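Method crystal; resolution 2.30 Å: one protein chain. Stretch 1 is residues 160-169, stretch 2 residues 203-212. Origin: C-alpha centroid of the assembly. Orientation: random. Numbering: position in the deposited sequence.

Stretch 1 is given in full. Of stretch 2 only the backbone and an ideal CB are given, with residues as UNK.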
# COMPACT_ATOMS: atom_id res chain seq x y z
N VAL D 160 14.66 12.37 8.77
CA VAL D 160 14.21 13.32 7.76
C VAL D 160 15.26 13.54 6.67
O VAL D 160 15.07 13.14 5.52
CB VAL D 160 13.88 14.68 8.41
CG1 VAL D 160 13.04 15.52 7.47
CG2 VAL D 160 13.15 14.44 9.73
N THR D 161 16.37 14.17 7.04
CA THR D 161 17.45 14.44 6.10
C THR D 161 17.71 13.19 5.27
O THR D 161 17.85 13.25 4.05
CB THR D 161 18.76 14.85 6.83
OG1 THR D 161 19.29 13.73 7.55
CG2 THR D 161 18.49 15.98 7.81
N ASP D 162 17.77 12.05 5.95
CA ASP D 162 18.01 10.78 5.28
C ASP D 162 16.95 10.52 4.20
O ASP D 162 17.30 10.24 3.05
CB ASP D 162 17.98 9.65 6.31
CG ASP D 162 18.25 8.28 5.70
OD1 ASP D 162 17.59 7.94 4.69
OD2 ASP D 162 19.11 7.55 6.23
N ARG D 163 15.68 10.62 4.56
CA ARG D 163 14.58 10.39 3.61
C ARG D 163 14.63 11.38 2.45
O ARG D 163 14.42 11.00 1.30
CB ARG D 163 13.21 10.50 4.31
CG ARG D 163 13.08 9.74 5.64
CD ARG D 163 11.62 9.41 6.02
NE ARG D 163 10.78 10.57 6.37
CZ ARG D 163 10.75 11.15 7.57
NH1 ARG D 163 11.52 10.70 8.56
NH2 ARG D 163 9.95 12.18 7.78
N ILE D 164 14.92 12.64 2.74
CA ILE D 164 14.98 13.66 1.70
C ILE D 164 16.06 13.36 0.66
O ILE D 164 15.82 13.50 -0.54
CB ILE D 164 15.23 15.06 2.31
CG1 ILE D 164 14.09 15.41 3.27
CG2 ILE D 164 15.34 16.09 1.19
CD1 ILE D 164 14.19 16.80 3.88
N VAL D 165 17.24 12.95 1.12
CA VAL D 165 18.33 12.61 0.20
C VAL D 165 17.89 11.50 -0.74
O VAL D 165 18.04 11.60 -1.96
CB VAL D 165 19.59 12.16 0.97
CG1 VAL D 165 20.60 11.57 -0.00
CG2 VAL D 165 20.20 13.35 1.71
N ARG D 166 17.34 10.43 -0.16
CA ARG D 166 16.86 9.29 -0.93
C ARG D 166 15.86 9.72 -2.00
O ARG D 166 15.96 9.31 -3.16
CB ARG D 166 16.20 8.26 0.00
CG ARG D 166 17.16 7.32 0.73
CD ARG D 166 16.36 6.35 1.59
NE ARG D 166 17.04 5.08 1.83
CZ ARG D 166 18.09 4.92 2.63
NH1 ARG D 166 18.61 5.96 3.27
NH2 ARG D 166 18.63 3.72 2.79
N THR D 167 14.90 10.56 -1.60
CA THR D 167 13.86 11.05 -2.51
C THR D 167 14.40 12.00 -3.59
O THR D 167 13.82 12.11 -4.68
CB THR D 167 12.73 11.76 -1.73
OG1 THR D 167 12.07 10.82 -0.88
CG2 THR D 167 11.71 12.34 -2.68
N LEU D 168 15.49 12.70 -3.29
CA LEU D 168 16.09 13.61 -4.26
C LEU D 168 16.66 12.77 -5.39
O LEU D 168 16.60 13.16 -6.56
CB LEU D 168 17.20 14.44 -3.62
CG LEU D 168 16.76 15.70 -2.87
CD1 LEU D 168 17.92 16.27 -2.06
CD2 LEU D 168 16.25 16.71 -3.88
N HIS D 169 17.20 11.60 -5.05
CA HIS D 169 17.78 10.71 -6.04
C HIS D 169 16.74 9.97 -6.87
O HIS D 169 16.98 9.63 -8.03
CB HIS D 169 18.73 9.71 -5.38
CG HIS D 169 20.03 10.32 -4.93
ND1 HIS D 169 20.93 10.88 -5.81
CD2 HIS D 169 20.57 10.45 -3.69
CE1 HIS D 169 21.98 11.32 -5.13
NE2 HIS D 169 21.78 11.08 -3.85
N UNK D 203 10.92 22.33 7.96
CA UNK D 203 12.02 21.39 8.19
C UNK D 203 12.65 21.00 6.87
O UNK D 203 13.87 20.94 6.75
CB UNK D 203 11.53 20.15 8.93
N UNK D 204 11.82 20.74 5.86
CA UNK D 204 12.31 20.37 4.55
C UNK D 204 13.26 21.44 4.04
O UNK D 204 14.20 21.15 3.29
CB UNK D 204 11.15 20.16 3.57
N UNK D 205 13.02 22.68 4.44
CA UNK D 205 13.87 23.77 4.02
C UNK D 205 15.21 23.70 4.72
O UNK D 205 16.27 23.82 4.10
CB UNK D 205 13.19 25.12 4.29
N UNK D 206 15.15 23.49 6.03
CA UNK D 206 16.35 23.39 6.86
C UNK D 206 17.34 22.38 6.30
O UNK D 206 18.55 22.56 6.39
CB UNK D 206 15.97 23.01 8.29
N UNK D 207 16.83 21.30 5.71
CA UNK D 207 17.68 20.26 5.15
C UNK D 207 18.17 20.62 3.75
O UNK D 207 19.23 20.18 3.32
CB UNK D 207 16.93 18.93 5.11
N UNK D 208 17.39 21.41 3.03
CA UNK D 208 17.80 21.81 1.69
C UNK D 208 18.95 22.80 1.76
O UNK D 208 19.80 22.85 0.86
CB UNK D 208 16.62 22.42 0.92
N UNK D 209 18.98 23.59 2.82
CA UNK D 209 20.04 24.58 3.00
C UNK D 209 21.27 23.86 3.55
O UNK D 209 22.39 24.11 3.10
CB UNK D 209 19.60 25.71 3.93
N UNK D 210 21.06 22.96 4.50
CA UNK D 210 22.15 22.19 5.10
C UNK D 210 22.83 21.34 4.03
O UNK D 210 24.00 20.98 4.18
CB UNK D 210 21.63 21.31 6.24
N UNK D 211 22.10 21.02 2.97
CA UNK D 211 22.66 20.23 1.87
C UNK D 211 23.29 21.18 0.85
O UNK D 211 24.13 20.78 0.05
CB UNK D 211 21.59 19.36 1.21
N UNK D 212 22.88 22.45 0.90
CA UNK D 212 23.42 23.48 0.01
C UNK D 212 24.76 23.91 0.58
O UNK D 212 25.58 24.51 -0.12
CB UNK D 212 22.47 24.67 -0.13

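Two helices cross at 70°, their axes 10.0 Å apart at closest approach. Stretch 1 offers the second helix an almost wholly apolar face: Val160, the methyl of Thr161, Ile164, Val165 and Leu168.

At position 203 the CA-to-CB bond points toward stretch 1, and the ideal CB lies 5.1 Å from Val160 CG1. That leaves some room beside a valine and no polar partner, so a medium or long apolar side chain would suit. The residue is Met203, whose flexible chain stays near Val160 without coming into close contact.

Position 204 points sideways, its ideal CB 4.5 Å from Ile164 CD1. Small residues are easily accepted, and larger ones are not excluded by stretch 1 alone. Ala204 occupies it, and the contact is made at the backbone: Ile164 CD1 lies 4.1 Å from Ala204 CA.

Position 205 directs its ideal CB away, with helical angles of -72/-47, so stretch 1 sets no preference; the residue is Gly205. Position 206 is likewise out of reach and could be polar or charged; it is Arg206.

Position 207 is where the helices come nearest, its CA facing that of Thr161. The CB points toward stretch 1, and the ideal CB is 3.7 Å from Ile164 CD1 and 4.3 Å from Thr161 CG2. With so little depth, a compact apolar side chain such as alanine or valine fits most naturally. The residue is Val207, and Val207 CA lies 5.9 Å from Thr161 CA. In the t rotamer, Val207 brings CG2 to 3.5 Å from Thr161 CG2, while its CB packs 3.7 Å from Ile164 CD1. Thr161 contributes its methyl, so the contact is apolar on both sides.

At position 208 the CB points sideways with nothing of stretch 1 within 5.5 Å. Many residues would fit, and a longer apolar one could lean back; Leu208 does so, Leu208 CD2 coming to 4.8 Å from Leu168 CD1, near but not in close contact.

Positions 209 and 210 are out of reach, and stretch 1 would tolerate polar or charged chains at both. They are Lys209 and Lys210, neither with a partner in stretch 1.

Position 211, one turn beyond 207, again points toward stretch 1, but its ideal CB has nothing there within 5.5 Å. Reaching Val165 and Leu168 requires a longer apolar chain, such as leucine, isoleucine or methionine. Leu211 spans the gap: its CD1 lies 4.3 Å from Val165 CG2 and 4.2 Å from Leu168 CD1.

Position 212 is out of reach and leaves the choice open; it is Gln212.

Stretch 2 203-212: MAGRVLKKLQ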
# COMPACT_ATOMS: atom_id res chain seq x y z
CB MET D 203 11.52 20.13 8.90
CG MET D 203 12.44 19.63 10.01
SD MET D 203 14.18 19.43 9.52
CE MET D 203 14.93 18.85 11.06
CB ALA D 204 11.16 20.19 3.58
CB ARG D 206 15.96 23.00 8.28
CG ARG D 206 17.12 22.92 9.26
CD ARG D 206 16.65 22.32 10.58
NE ARG D 206 15.52 23.06 11.14
CZ ARG D 206 14.81 22.68 12.20
NH1 ARG D 206 15.10 21.54 12.82
NH2 ARG D 206 13.81 23.43 12.64
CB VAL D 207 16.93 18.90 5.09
CG1 VAL D 207 17.82 17.83 4.48
CG2 VAL D 207 16.50 18.48 6.49
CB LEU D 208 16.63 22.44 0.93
CG LEU D 208 15.84 21.50 0.02
CD1 LEU D 208 14.83 22.30 -0.79
CD2 LEU D 208 16.80 20.75 -0.92
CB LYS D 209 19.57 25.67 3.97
CG LYS D 209 20.45 26.91 3.99
CD LYS D 209 19.75 28.04 4.73
CE LYS D 209 20.61 29.29 4.78
NZ LYS D 209 19.83 30.46 5.28
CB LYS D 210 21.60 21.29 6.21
CG LYS D 210 22.46 20.07 6.55
CD LYS D 210 23.78 20.45 7.22
CE LYS D 210 24.53 19.20 7.65
NZ LYS D 210 25.70 19.50 8.52
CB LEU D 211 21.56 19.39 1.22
CG LEU D 211 20.93 18.31 2.11
CD1 LEU D 211 19.75 17.66 1.42
CD2 LEU D 211 21.98 17.26 2.44
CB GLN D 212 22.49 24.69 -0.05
CG GLN D 212 22.88 25.70 -1.13
CD GLN D 212 22.49 27.12 -0.78
OE1 GLN D 212 22.47 28.00 -1.65
NE2 GLN D 212 22.19 27.37 0.49
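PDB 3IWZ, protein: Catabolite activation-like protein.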